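Local coordinates for putative anti-sigma factor antagonist TM_1081 (Thermotoga maritima, PDB 3F43), which probably acts, when phosphorylated, as an anti-anti-sigma factor that counteracts an anti-sigma factor and so releases a sigma factor from inhibition, at residues Phe14-Lys17 and Val22-Leu25; His37-Trp42 and Leu70-Asn75; Glu46-Gly51 and Val74-Ser79; Glu63-Phe68 and Arg98-Thr103. All blocks are in the same frame, centred on the assembly; numbering follows the deposited sequence.

Interaction 1 (Phe14-Lys17 and Val22-Leu25)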
loop_
_atom_site.group_PDB
_atom_site.type_symbol
_atom_site.label_atom_id
_atom_site.label_comp_id
_atom_site.label_asym_id
_atom_site.label_seq_id
_atom_site.Cartn_x
_atom_site.Cartn_y
_atom_site.Cartn_z
ATOM N N PHE A 14 -14.527 12.256 -9.464
ATOM C CA PHE A 14 -13.643 11.613 -10.447
ATOM C C PHE A 14 -14.536 10.944 -11.516
ATOM O O PHE A 14 -15.719 10.652 -11.267
ATOM C CB PHE A 14 -12.738 10.542 -9.801
ATOM C CG PHE A 14 -11.847 11.055 -8.683
ATOM C CD1 PHE A 14 -12.302 11.120 -7.339
ATOM C CD2 PHE A 14 -10.536 11.438 -8.944
ATOM C CE1 PHE A 14 -11.430 11.601 -6.267
ATOM C CE2 PHE A 14 -9.716 11.920 -7.899
ATOM C CZ PHE A 14 -10.200 11.988 -6.555
ATOM N N PRO A 15 -13.995 10.731 -12.718
ATOM C CA PRO A 15 -14.825 10.146 -13.801
ATOM C C PRO A 15 -15.169 8.678 -13.601
ATOM O O PRO A 15 -14.317 7.873 -13.238
ATOM C CB PRO A 15 -13.984 10.350 -15.041
ATOM C CG PRO A 15 -12.875 11.313 -14.612
ATOM C CD PRO A 15 -12.645 11.076 -13.194
ATOM N N TYR A 16 -16.439 8.354 -13.770
ATOM C CA TYR A 16 -16.902 6.966 -13.705
ATOM C C TYR A 16 -18.181 6.774 -14.481
ATOM O O TYR A 16 -18.894 7.755 -14.802
ATOM C CB TYR A 16 -17.103 6.484 -12.244
ATOM C CG TYR A 16 -18.343 7.022 -11.589
ATOM C CD1 TYR A 16 -18.335 8.262 -10.992
ATOM C CD2 TYR A 16 -19.543 6.295 -11.603
ATOM C CE1 TYR A 16 -19.474 8.755 -10.384
ATOM C CE2 TYR A 16 -20.681 6.780 -11.020
ATOM C CZ TYR A 16 -20.646 8.012 -10.412
ATOM O OH TYR A 16 -21.782 8.516 -9.827
ATOM N N LYS A 17 -18.486 5.506 -14.743
ATOM C CA LYS A 17 -19.813 5.132 -15.177
ATOM C C LYS A 17 -20.192 3.792 -14.567
ATOM O O LYS A 17 -19.333 3.021 -14.227
ATOM C CB LYS A 17 -19.924 5.085 -16.710
ATOM C CG LYS A 17 -19.234 3.961 -17.380
ATOM C CD LYS A 17 -19.633 3.830 -18.864
ATOM C CE LYS A 17 -19.251 5.033 -19.683
ATOM N NZ LYS A 17 -19.377 4.758 -21.147
ATOM N N VAL A 22 -21.641 -2.798 -12.651
ATOM C CA VAL A 22 -20.196 -2.637 -12.540
ATOM C C VAL A 22 -19.836 -1.144 -12.537
ATOM O O VAL A 22 -20.234 -0.412 -13.452
ATOM C CB VAL A 22 -19.441 -3.354 -13.687
ATOM C CG1 VAL A 22 -17.950 -3.155 -13.574
ATOM C CG2 VAL A 22 -19.728 -4.829 -13.664
ATOM N N VAL A 23 -19.073 -0.715 -11.522
ATOM C CA VAL A 23 -18.566 0.640 -11.444
ATOM C C VAL A 23 -17.243 0.714 -12.188
ATOM O O VAL A 23 -16.262 0.065 -11.803
ATOM C CB VAL A 23 -18.387 1.132 -10.004
ATOM C CG1 VAL A 23 -17.898 2.583 -10.006
ATOM C CG2 VAL A 23 -19.625 0.923 -9.163
ATOM N N ILE A 24 -17.216 1.489 -13.274
ATOM C CA ILE A 24 -16.016 1.626 -14.092
ATOM C C ILE A 24 -15.395 2.986 -13.763
ATOM O O ILE A 24 -15.936 4.064 -14.131
ATOM C CB ILE A 24 -16.338 1.521 -15.589
ATOM C CG1 ILE A 24 -17.146 0.239 -15.889
ATOM C CG2 ILE A 24 -15.025 1.585 -16.420
ATOM C CD1 ILE A 24 -17.550 0.069 -17.362
ATOM N N LEU A 25 -14.287 2.933 -13.026
ATOM C CA LEU A 25 -13.570 4.126 -12.602
ATOM C C LEU A 25 -12.522 4.480 -13.640
ATOM O O LEU A 25 -11.681 3.646 -13.999
ATOM C CB LEU A 25 -12.858 3.892 -11.258
ATOM C CG LEU A 25 -13.731 3.462 -10.078
ATOM C CD1 LEU A 25 -12.848 3.031 -8.862
ATOM C CD2 LEU A 25 -14.790 4.522 -9.746
#
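I24 O is gripped by two groups of the facing strand. K17 N donates to it at 3.0 Å, and a CA-H...O contact brings Y16 CA to 3.1 Å from the same I24 O. The K17 amide stands 16° out of the carbonyl plane. The return bond is shorter and nearly straight: I24 N gives its hydrogen to K17 O at 2.8 Å, with 170° at the hydrogen. K17 and I24 thus make an antiparallel hydrogen-bonded pair. Next along, Y16 and L25 make a non-hydrogen-bonded pair, with their CA atoms 4.5 Å apart. This is the beta hairpin of strands 16-19 and 22-25, which forms one margin of the mixed sheet of the STAS domain. V23 and L25 carry the sheet on by backbone bonds to strand 54-58.

On one face K17 and I24 lie side by side and point the same way, with K17 CG 4.2 Å from I24 CB. The K17 chain then bends at chi3 (63°) and leaves the strand. Its NZ hydrogen-bonds a pentaethylene glycol, probably from the crystallisation liquor. On the other face Y16 CB rests on L25 CD2 at 3.9 Å. The Y16 ring leads away from L25, and its CD2 comes obliquely to V23 CG1 at 4.4 Å. Beyond the strands the ring meets F47 of helix 36-48 edge-to-face. L25 also packs on W42, V43 and F47 of that helix.

Interaction 2 (His37-Trp42 and Leu70-Asn75)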
loop_
_atom_site.group_PDB
_atom_site.type_symbol
_atom_site.label_atom_id
_atom_site.label_comp_id
_atom_site.label_asym_id
_atom_site.label_seq_id
_atom_site.Cartn_x
_atom_site.Cartn_y
_atom_site.Cartn_z
ATOM N N HIS A 37 -5.589 9.521 -0.789
ATOM C CA HIS A 37 -6.616 9.466 0.271
ATOM C C HIS A 37 -7.939 10.010 -0.223
ATOM O O HIS A 37 -8.992 9.425 0.026
ATOM C CB HIS A 37 -6.197 10.235 1.514
ATOM C CG HIS A 37 -7.240 10.250 2.578
ATOM N ND1 HIS A 37 -7.737 9.082 3.142
ATOM C CD2 HIS A 37 -7.912 11.271 3.157
ATOM C CE1 HIS A 37 -8.667 9.405 4.024
ATOM N NE2 HIS A 37 -8.804 10.723 4.042
ATOM N N LEU A 38 -7.906 11.110 -0.964
ATOM C CA LEU A 38 -9.147 11.682 -1.523
ATOM C C LEU A 38 -9.886 10.682 -2.409
ATOM O O LEU A 38 -11.115 10.538 -2.321
ATOM C CB LEU A 38 -8.805 12.933 -2.338
ATOM C CG LEU A 38 -9.993 13.731 -2.886
ATOM C CD1 LEU A 38 -10.788 14.366 -1.752
ATOM C CD2 LEU A 38 -9.518 14.802 -3.828
ATOM N N PHE A 39 -9.135 9.995 -3.270
ATOM C CA PHE A 39 -9.703 9.006 -4.173
ATOM C C PHE A 39 -10.257 7.804 -3.409
ATOM O O PHE A 39 -11.368 7.335 -3.673
ATOM C CB PHE A 39 -8.637 8.619 -5.221
ATOM C CG PHE A 39 -9.140 7.679 -6.307
ATOM C CD1 PHE A 39 -9.872 8.150 -7.368
ATOM C CD2 PHE A 39 -8.872 6.342 -6.227
ATOM C CE1 PHE A 39 -10.301 7.273 -8.372
ATOM C CE2 PHE A 39 -9.311 5.458 -7.230
ATOM C CZ PHE A 39 -10.028 5.939 -8.267
ATOM N N LYS A 40 -9.471 7.295 -2.473
ATOM C CA LYS A 40 -9.882 6.150 -1.650
ATOM C C LYS A 40 -11.205 6.449 -0.919
ATOM O O LYS A 40 -12.156 5.657 -0.985
ATOM C CB LYS A 40 -8.776 5.850 -0.637
ATOM C CG LYS A 40 -9.029 4.593 0.208
ATOM C CD LYS A 40 -9.769 4.925 1.485
ATOM C CE LYS A 40 -9.665 3.800 2.488
ATOM N NZ LYS A 40 -10.469 4.176 3.676
ATOM N N LYS A 41 -11.257 7.589 -0.245
ATOM C CA LYS A 41 -12.451 7.977 0.509
ATOM C C LYS A 41 -13.651 8.073 -0.405
ATOM O O LYS A 41 -14.706 7.593 -0.077
ATOM C CB LYS A 41 -12.221 9.270 1.265
ATOM C CG LYS A 41 -13.378 9.656 2.139
ATOM C CD LYS A 41 -13.019 10.807 3.061
ATOM C CE LYS A 41 -14.270 11.518 3.585
ATOM N NZ LYS A 41 -15.334 10.580 4.081
ATOM N N TRP A 42 -13.438 8.618 -1.590
ATOM C CA TRP A 42 -14.496 8.738 -2.596
ATOM C C TRP A 42 -15.008 7.365 -3.080
ATOM O O TRP A 42 -16.245 7.131 -3.073
ATOM C CB TRP A 42 -14.019 9.615 -3.750
ATOM C CG TRP A 42 -14.986 9.742 -4.905
ATOM C CD1 TRP A 42 -16.111 10.518 -4.956
ATOM C CD2 TRP A 42 -14.913 9.052 -6.141
ATOM N NE1 TRP A 42 -16.736 10.369 -6.166
ATOM C CE2 TRP A 42 -16.017 9.493 -6.927
ATOM C CE3 TRP A 42 -13.998 8.159 -6.700
ATOM C CZ2 TRP A 42 -16.247 9.021 -8.213
ATOM C CZ3 TRP A 42 -14.230 7.694 -7.981
ATOM C CH2 TRP A 42 -15.347 8.146 -8.727
ATOM N N LEU A 70 -0.764 2.457 -4.601
ATOM C CA LEU A 70 -0.811 1.015 -4.377
ATOM C C LEU A 70 -1.577 0.686 -3.101
ATOM O O LEU A 70 -2.365 -0.264 -3.058
ATOM C CB LEU A 70 0.575 0.390 -4.251
ATOM C CG LEU A 70 1.248 -0.055 -5.514
ATOM C CD1 LEU A 70 2.704 -0.480 -5.172
ATOM C CD2 LEU A 70 0.439 -1.201 -6.177
ATOM N N GLY A 71 -1.361 1.450 -2.033
ATOM C CA GLY A 71 -2.087 1.223 -0.797
ATOM C C GLY A 71 -3.595 1.353 -0.985
ATOM O O GLY A 71 -4.377 0.566 -0.430
ATOM N N VAL A 72 -4.007 2.309 -1.804
ATOM C CA VAL A 72 -5.427 2.472 -2.146
ATOM C C VAL A 72 -5.968 1.255 -2.907
ATOM O O VAL A 72 -7.037 0.711 -2.571
ATOM C CB VAL A 72 -5.703 3.793 -2.811
ATOM C CG1 VAL A 72 -7.144 3.819 -3.377
ATOM C CG2 VAL A 72 -5.420 4.922 -1.746
ATOM N N ILE A 73 -5.217 0.791 -3.908
ATOM C CA ILE A 73 -5.588 -0.406 -4.643
ATOM C C ILE A 73 -5.751 -1.607 -3.703
ATOM O O ILE A 73 -6.741 -2.356 -3.772
ATOM C CB ILE A 73 -4.588 -0.693 -5.754
ATOM C CG1 ILE A 73 -4.714 0.410 -6.813
ATOM C CG2 ILE A 73 -4.790 -2.083 -6.355
ATOM C CD1 ILE A 73 -3.630 0.342 -7.884
ATOM N N VAL A 74 -4.801 -1.753 -2.786
ATOM C CA VAL A 74 -4.853 -2.810 -1.802
ATOM C C VAL A 74 -6.078 -2.685 -0.914
ATOM O O VAL A 74 -6.717 -3.680 -0.621
ATOM C CB VAL A 74 -3.529 -2.893 -1.002
ATOM C CG1 VAL A 74 -3.688 -3.759 0.276
ATOM C CG2 VAL A 74 -2.408 -3.398 -1.900
ATOM N N ASN A 75 -6.398 -1.456 -0.484
ATOM C CA ASN A 75 -7.560 -1.276 0.371
ATOM C C ASN A 75 -8.849 -1.646 -0.345
ATOM O O ASN A 75 -9.755 -2.256 0.239
ATOM C CB ASN A 75 -7.636 0.159 0.867
ATOM C CG ASN A 75 -6.688 0.426 2.006
ATOM O OD1 ASN A 75 -6.429 -0.442 2.832
ATOM N ND2 ASN A 75 -6.186 1.647 2.058
#
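Two helices of the STAS domain, 36-48 and 67-83, run side by side over the sheet and meet through F39, K40, V72 and N75. Each follows one parallel strand and leads to the next, as in a beta-alpha-beta crossover. The segments are nearly parallel, at 13°, with axes 9.8 Å apart at closest approach. V72 points at helix 36-48 and sets both methyls against the aliphatic root of K40. V72 CG2 and V72 CG1 lie 3.7 and 3.8 Å from K40 CB. V72 CG1 also approaches the edge of the F39 ring, near its plane, at 4.2 Å from CD2. The K40 chain bends at chi2 (-91°). The K40 and N75 side chains cross at about a right angle, with K40 CE 4.1 Å from N75 ND2. An alanine in place of V72 would probably open a gap between the helices, leaving K40 CB and the F39 edge without their methyl partners. K40 also makes a cation-pi contact with F44 in its own helix. On another side of helix 67-83, L70 packs on L70 of the second subunit. On the sheet side, F39 and I73 both pack on L57 of strand 54-58, and F39 reaches L25 of strand 22-25.

Interaction 3 (Glu46-Gly51 and Val74-Ser79)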
loop_
_atom_site.group_PDB
_atom_site.type_symbol
_atom_site.label_atom_id
_atom_site.label_comp_id
_atom_site.label_asym_id
_atom_site.label_seq_id
_atom_site.Cartn_x
_atom_site.Cartn_y
_atom_site.Cartn_z
ATOM N N GLU A 46 -18.792 6.516 -2.086
ATOM C CA GLU A 46 -19.735 6.468 -3.196
ATOM C C GLU A 46 -20.163 5.079 -3.634
ATOM O O GLU A 46 -21.286 4.904 -4.089
ATOM C CB GLU A 46 -19.143 7.189 -4.421
ATOM C CG GLU A 46 -18.891 8.645 -4.169
ATOM C CD GLU A 46 -20.164 9.436 -3.899
ATOM O OE1 GLU A 46 -21.185 9.208 -4.587
ATOM O OE2 GLU A 46 -20.155 10.282 -2.990
ATOM N N PHE A 47 -19.266 4.105 -3.521
ATOM C CA PHE A 47 -19.506 2.805 -4.092
ATOM C C PHE A 47 -19.473 1.709 -3.014
ATOM O O PHE A 47 -20.484 1.073 -2.761
ATOM C CB PHE A 47 -18.541 2.572 -5.238
ATOM C CG PHE A 47 -18.568 3.688 -6.258
ATOM C CD1 PHE A 47 -19.741 4.004 -6.909
ATOM C CD2 PHE A 47 -17.435 4.441 -6.498
ATOM C CE1 PHE A 47 -19.791 5.057 -7.797
ATOM C CE2 PHE A 47 -17.478 5.519 -7.379
ATOM C CZ PHE A 47 -18.643 5.799 -8.029
ATOM N N LEU A 48 -18.294 1.451 -2.448
ATOM C CA LEU A 48 -18.121 0.255 -1.614
ATOM C C LEU A 48 -19.052 0.289 -0.405
ATOM O O LEU A 48 -19.697 -0.707 -0.087
ATOM C CB LEU A 48 -16.667 0.087 -1.175
ATOM C CG LEU A 48 -15.677 -0.186 -2.296
ATOM C CD1 LEU A 48 -14.204 -0.136 -1.873
ATOM C CD2 LEU A 48 -15.974 -1.505 -3.011
ATOM N N ASN A 49 -19.157 1.431 0.259
ATOM C CA ASN A 49 -20.040 1.516 1.425
ATOM C C ASN A 49 -21.532 1.555 1.103
ATOM O O ASN A 49 -22.358 1.407 1.997
ATOM C CB ASN A 49 -19.631 2.683 2.329
ATOM C CG ASN A 49 -18.220 2.520 2.920
ATOM O OD1 ASN A 49 -17.628 1.428 2.926
ATOM N ND2 ASN A 49 -17.679 3.617 3.426
ATOM N N LYS A 50 -21.866 1.696 -0.177
ATOM C CA LYS A 50 -23.236 1.646 -0.669
ATOM C C LYS A 50 -23.547 0.307 -1.343
ATOM O O LYS A 50 -24.617 0.163 -1.923
ATOM C CB LYS A 50 -23.519 2.794 -1.626
ATOM C CG LYS A 50 -23.284 4.173 -1.029
ATOM C CD LYS A 50 -23.778 5.278 -1.917
ATOM C CE LYS A 50 -23.787 6.618 -1.196
ATOM N NZ LYS A 50 -24.139 7.742 -2.133
ATOM N N GLY A 51 -22.633 -0.654 -1.251
ATOM C CA GLY A 51 -22.883 -2.009 -1.745
ATOM C C GLY A 51 -22.462 -2.303 -3.186
ATOM O O GLY A 51 -22.690 -3.415 -3.682
ATOM N N VAL A 74 -4.801 -1.753 -2.786
ATOM C CA VAL A 74 -4.853 -2.810 -1.802
ATOM C C VAL A 74 -6.078 -2.685 -0.914
ATOM O O VAL A 74 -6.717 -3.680 -0.621
ATOM C CB VAL A 74 -3.529 -2.893 -1.002
ATOM C CG1 VAL A 74 -3.688 -3.759 0.276
ATOM C CG2 VAL A 74 -2.408 -3.398 -1.900
ATOM N N ASN A 75 -6.398 -1.456 -0.484
ATOM C CA ASN A 75 -7.560 -1.276 0.371
ATOM C C ASN A 75 -8.849 -1.646 -0.345
ATOM O O ASN A 75 -9.755 -2.256 0.239
ATOM C CB ASN A 75 -7.636 0.159 0.867
ATOM C CG ASN A 75 -6.688 0.426 2.006
ATOM O OD1 ASN A 75 -6.429 -0.442 2.832
ATOM N ND2 ASN A 75 -6.186 1.647 2.058
ATOM N N ILE A 76 -8.961 -1.267 -1.607
ATOM C CA ILE A 76 -10.126 -1.635 -2.424
ATOM C C ILE A 76 -10.227 -3.155 -2.609
ATOM O O ILE A 76 -11.303 -3.770 -2.443
ATOM C CB ILE A 76 -10.113 -0.920 -3.811
ATOM C CG1 ILE A 76 -10.250 0.579 -3.619
ATOM C CG2 ILE A 76 -11.245 -1.423 -4.743
ATOM C CD1 ILE A 76 -9.907 1.378 -4.891
ATOM N N LEU A 77 -9.088 -3.739 -2.921
ATOM C CA LEU A 77 -9.006 -5.171 -3.096
ATOM C C LEU A 77 -9.442 -5.926 -1.843
ATOM O O LEU A 77 -10.207 -6.898 -1.923
ATOM C CB LEU A 77 -7.578 -5.576 -3.460
ATOM C CG LEU A 77 -7.331 -7.065 -3.616
ATOM C CD1 LEU A 77 -8.323 -7.771 -4.611
ATOM C CD2 LEU A 77 -5.905 -7.275 -4.046
ATOM N N LYS A 78 -8.967 -5.469 -0.677
ATOM C CA LYS A 78 -9.331 -6.072 0.600
ATOM C C LYS A 78 -10.827 -5.991 0.842
ATOM O O LYS A 78 -11.447 -6.963 1.229
ATOM C CB LYS A 78 -8.581 -5.391 1.755
ATOM C CG LYS A 78 -7.128 -5.790 1.856
ATOM C CD LYS A 78 -6.311 -4.841 2.792
ATOM C CE LYS A 78 -6.697 -4.926 4.240
ATOM N NZ LYS A 78 -5.678 -4.180 5.088
ATOM N N SER A 79 -11.416 -4.825 0.579
ATOM C CA SER A 79 -12.845 -4.658 0.802
ATOM C C SER A 79 -13.630 -5.595 -0.104
ATOM O O SER A 79 -14.568 -6.288 0.331
ATOM C CB SER A 79 -13.261 -3.211 0.535
ATOM O OG SER A 79 -14.654 -3.067 0.612
#
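Apolar contact between L48 and I76 carries part of this junction. L48 points at helix 67-83, and its CD1 lies 4.3 Å from I76 CG2. L48 has its CG anti to the carbonyl carbon (chi1 -65°), which carries the branched end over to helix 67-83.

The second kind of contact is methyl against hydroxyl. L48 CD1 is 3.9 Å from S79 OG and 4.0 Å from S79 CB. The same OG is 4.1 Å from L48 CB, so it lies alongside the leucine. This is van der Waals touch between a small polar group and a hydrocarbon chain. With OG anti to its backbone N (chi1 174°), S79 turns the hydroxyl to L48.

Backbone bonds shape the two sides separately. K78 N to V74 O and S79 N to N75 O keep segment 74-79 helical. On the other side helix 36-48 comes to its end. K50 N bonds to F47 O at 3.0 Å, and G51 N bonds to L48 O at 3.2 Å. G51 is the C-prime residue of a Schellman motif, with Y52 N also bonded to F47 O. Its phi is positive, 92°, and at its backbone angles a CB would collide with the carbonyl O of K50.

L48 thus joins the C-terminal end of helix 36-48 to the middle and C-terminal half of helix 67-83. V43 packs beside L48, and F44 touches S79. I76 packs on F87 of strand 86-90, while F47 lies on V23 and L25 of strand 22-25.

Interaction 4 (Glu63-Phe68 and Arg98-Thr103)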
loop_
_atom_site.group_PDB
_atom_site.type_symbol
_atom_site.label_atom_id
_atom_site.label_comp_id
_atom_site.label_asym_id
_atom_site.label_seq_id
_atom_site.Cartn_x
_atom_site.Cartn_y
_atom_site.Cartn_z
ATOM N N GLU A 63 -0.326 7.805 -15.456
ATOM C CA GLU A 63 1.045 7.696 -15.978
ATOM C C GLU A 63 1.969 6.792 -15.164
ATOM O O GLU A 63 2.784 6.049 -15.715
ATOM C CB GLU A 63 1.678 9.084 -16.146
ATOM C CG GLU A 63 3.087 9.108 -16.797
ATOM C CD GLU A 63 3.223 8.206 -18.041
ATOM O OE1 GLU A 63 2.315 8.237 -18.913
ATOM O OE2 GLU A 63 4.242 7.468 -18.137
ATOM N N SER A 64 1.776 6.800 -13.853
ATOM C CA SER A 64 2.579 6.006 -12.941
ATOM C C SER A 64 1.786 5.859 -11.649
ATOM O O SER A 64 0.842 6.607 -11.401
ATOM C CB SER A 64 3.911 6.694 -12.634
ATOM O OG SER A 64 3.691 7.857 -11.864
ATOM N N ILE A 65 2.151 4.869 -10.852
ATOM C CA ILE A 65 1.616 4.743 -9.503
ATOM C C ILE A 65 2.766 4.705 -8.515
ATOM O O ILE A 65 3.894 4.318 -8.852
ATOM C CB ILE A 65 0.719 3.500 -9.296
ATOM C CG1 ILE A 65 1.469 2.236 -9.712
ATOM C CG2 ILE A 65 -0.665 3.674 -10.064
ATOM C CD1 ILE A 65 0.776 0.894 -9.296
ATOM N N ASP A 66 2.458 5.116 -7.300
ATOM C CA ASP A 66 3.412 5.146 -6.198
ATOM C C ASP A 66 2.903 4.287 -5.049
ATOM O O ASP A 66 1.859 3.601 -5.175
ATOM C CB ASP A 66 3.794 6.606 -5.829
ATOM C CG ASP A 66 2.693 7.402 -5.075
ATOM O OD1 ASP A 66 1.698 6.803 -4.628
ATOM O OD2 ASP A 66 2.913 8.657 -4.928
ATOM N N SER A 67 3.610 4.301 -3.913
ATOM C CA SER A 67 3.256 3.423 -2.809
ATOM C C SER A 67 1.889 3.764 -2.240
ATOM O O SER A 67 1.170 2.880 -1.773
ATOM C CB SER A 67 4.318 3.459 -1.710
ATOM O OG SER A 67 4.392 4.723 -1.077
ATOM N N PHE A 68 1.528 5.047 -2.282
ATOM C CA PHE A 68 0.221 5.481 -1.800
ATOM C C PHE A 68 -0.900 5.053 -2.698
ATOM O O PHE A 68 -1.932 4.550 -2.198
ATOM C CB PHE A 68 0.190 7.016 -1.566
ATOM C CG PHE A 68 0.776 7.437 -0.259
ATOM C CD1 PHE A 68 2.117 7.234 0.019
ATOM C CD2 PHE A 68 -0.008 8.059 0.685
ATOM C CE1 PHE A 68 2.643 7.601 1.237
ATOM C CE2 PHE A 68 0.523 8.464 1.886
ATOM C CZ PHE A 68 1.847 8.233 2.174
ATOM N N ARG A 98 4.858 -2.717 -14.581
ATOM C CA ARG A 98 6.121 -3.138 -13.961
ATOM C C ARG A 98 6.006 -3.125 -12.440
ATOM O O ARG A 98 6.455 -4.054 -11.762
ATOM C CB ARG A 98 7.257 -2.233 -14.434
ATOM C CG ARG A 98 8.647 -2.629 -13.984
ATOM C CD ARG A 98 9.702 -1.886 -14.809
ATOM N NE ARG A 98 9.704 -2.332 -16.216
ATOM C CZ ARG A 98 9.301 -1.625 -17.285
ATOM N NH1 ARG A 98 8.851 -0.369 -17.193
ATOM N NH2 ARG A 98 9.356 -2.188 -18.486
ATOM N N VAL A 99 5.346 -2.093 -11.899
ATOM C CA VAL A 99 5.127 -2.018 -10.455
ATOM C C VAL A 99 4.192 -3.153 -10.023
ATOM O O VAL A 99 4.443 -3.793 -8.995
ATOM C CB VAL A 99 4.624 -0.639 -10.010
ATOM C CG1 VAL A 99 4.057 -0.686 -8.561
ATOM C CG2 VAL A 99 5.750 0.396 -10.181
ATOM N N LEU A 100 3.122 -3.398 -10.798
ATOM C CA LEU A 100 2.128 -4.444 -10.458
ATOM C C LEU A 100 2.785 -5.822 -10.429
ATOM O O LEU A 100 2.453 -6.655 -9.610
ATOM C CB LEU A 100 0.948 -4.422 -11.443
ATOM C CG LEU A 100 0.055 -3.180 -11.448
ATOM C CD1 LEU A 100 -1.015 -3.277 -12.578
ATOM C CD2 LEU A 100 -0.608 -2.912 -10.086
ATOM N N SER A 101 3.721 -6.037 -11.348
ATOM C CA SER A 101 4.502 -7.286 -11.417
ATOM C C SER A 101 5.489 -7.455 -10.260
ATOM O O SER A 101 5.520 -8.489 -9.590
ATOM C CB SER A 101 5.264 -7.331 -12.741
ATOM O OG SER A 101 6.022 -8.516 -12.880
ATOM N N LEU A 102 6.311 -6.434 -10.055
ATOM C CA LEU A 102 7.342 -6.515 -9.047
ATOM C C LEU A 102 6.771 -6.600 -7.628
ATOM O O LEU A 102 7.439 -7.159 -6.734
ATOM C CB LEU A 102 8.355 -5.374 -9.180
ATOM C CG LEU A 102 9.350 -5.431 -10.322
ATOM C CD1 LEU A 102 10.278 -4.203 -10.238
ATOM C CD2 LEU A 102 10.151 -6.726 -10.289
ATOM N N THR A 103 5.573 -6.075 -7.398
ATOM C CA THR A 103 4.930 -6.173 -6.089
ATOM C C THR A 103 3.963 -7.360 -5.989
ATOM O O THR A 103 3.261 -7.492 -5.009
ATOM C CB THR A 103 4.139 -4.889 -5.772
ATOM O OG1 THR A 103 3.038 -4.759 -6.699
ATOM C CG2 THR A 103 5.026 -3.643 -5.864
#
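I65 points its CB toward helix 94-102, where V99 and L100 receive its side chain. From CB the chain goes to CG1, which is flanked by both the backbone N and the carbonyl carbon (chi1 54°). I65 CG1 lies 4.1 Å from V99 CG1. The next carbon, I65 CD1, comes closer, 3.7 Å from V99 CG1. I65 CD1 also meets L100 CD2, at 4.1 Å. I65 passes V99 at a slant and L100 at about a right angle. V96, one turn earlier in the helix, and L70 also pack on I65.

The loop that carries I65 leads into helix 67-83 of the STAS domain, and D66 is the N-cap of that helix. D66 OD1 accepts a weak bond from F68 N, 2.9 Å long, with 120° at the hydrogen. D66 OD2 accepts a hydrogen bond from I33 N. S67 follows at the start of the helix. By similarity it is the phosphorylated serine, though it carries no phosphate here.

On the other side T103 is the first residue after helix 94-102. V99 O accepts from both T103 N, at 3.0 Å, and T103 OG1, at 2.9 Å, and the two donors come from opposite faces of its carbonyl plane. The second subunit covers nearby surface: D66 packs on T103 of that subunit, and L102 on its own copy there.

In the fold
Interaction 1 is the one contact of the four made by backbone hydrogen bonds between strands; the other three rest on side-chain packing. It is partly buried, with K17 exposed and V23, I24 and L25 buried. Interactions 2 and 3 join the same helices, 36-48 and 67-83, at successive places, and their segments overlap at V74 and N75. Both are partly buried and mix methyl groups with polar or charged side chains. Interaction 4 is buried and purely aliphatic, where the loop leading into helix 67-83 meets helix 94-102. F14, Y16, L25, W42 and F47 tie interaction 1 to interactions 2 and 3. L70 bridges interactions 2 and 4. Only interactions 2, 3 and 4 touch the second subunit.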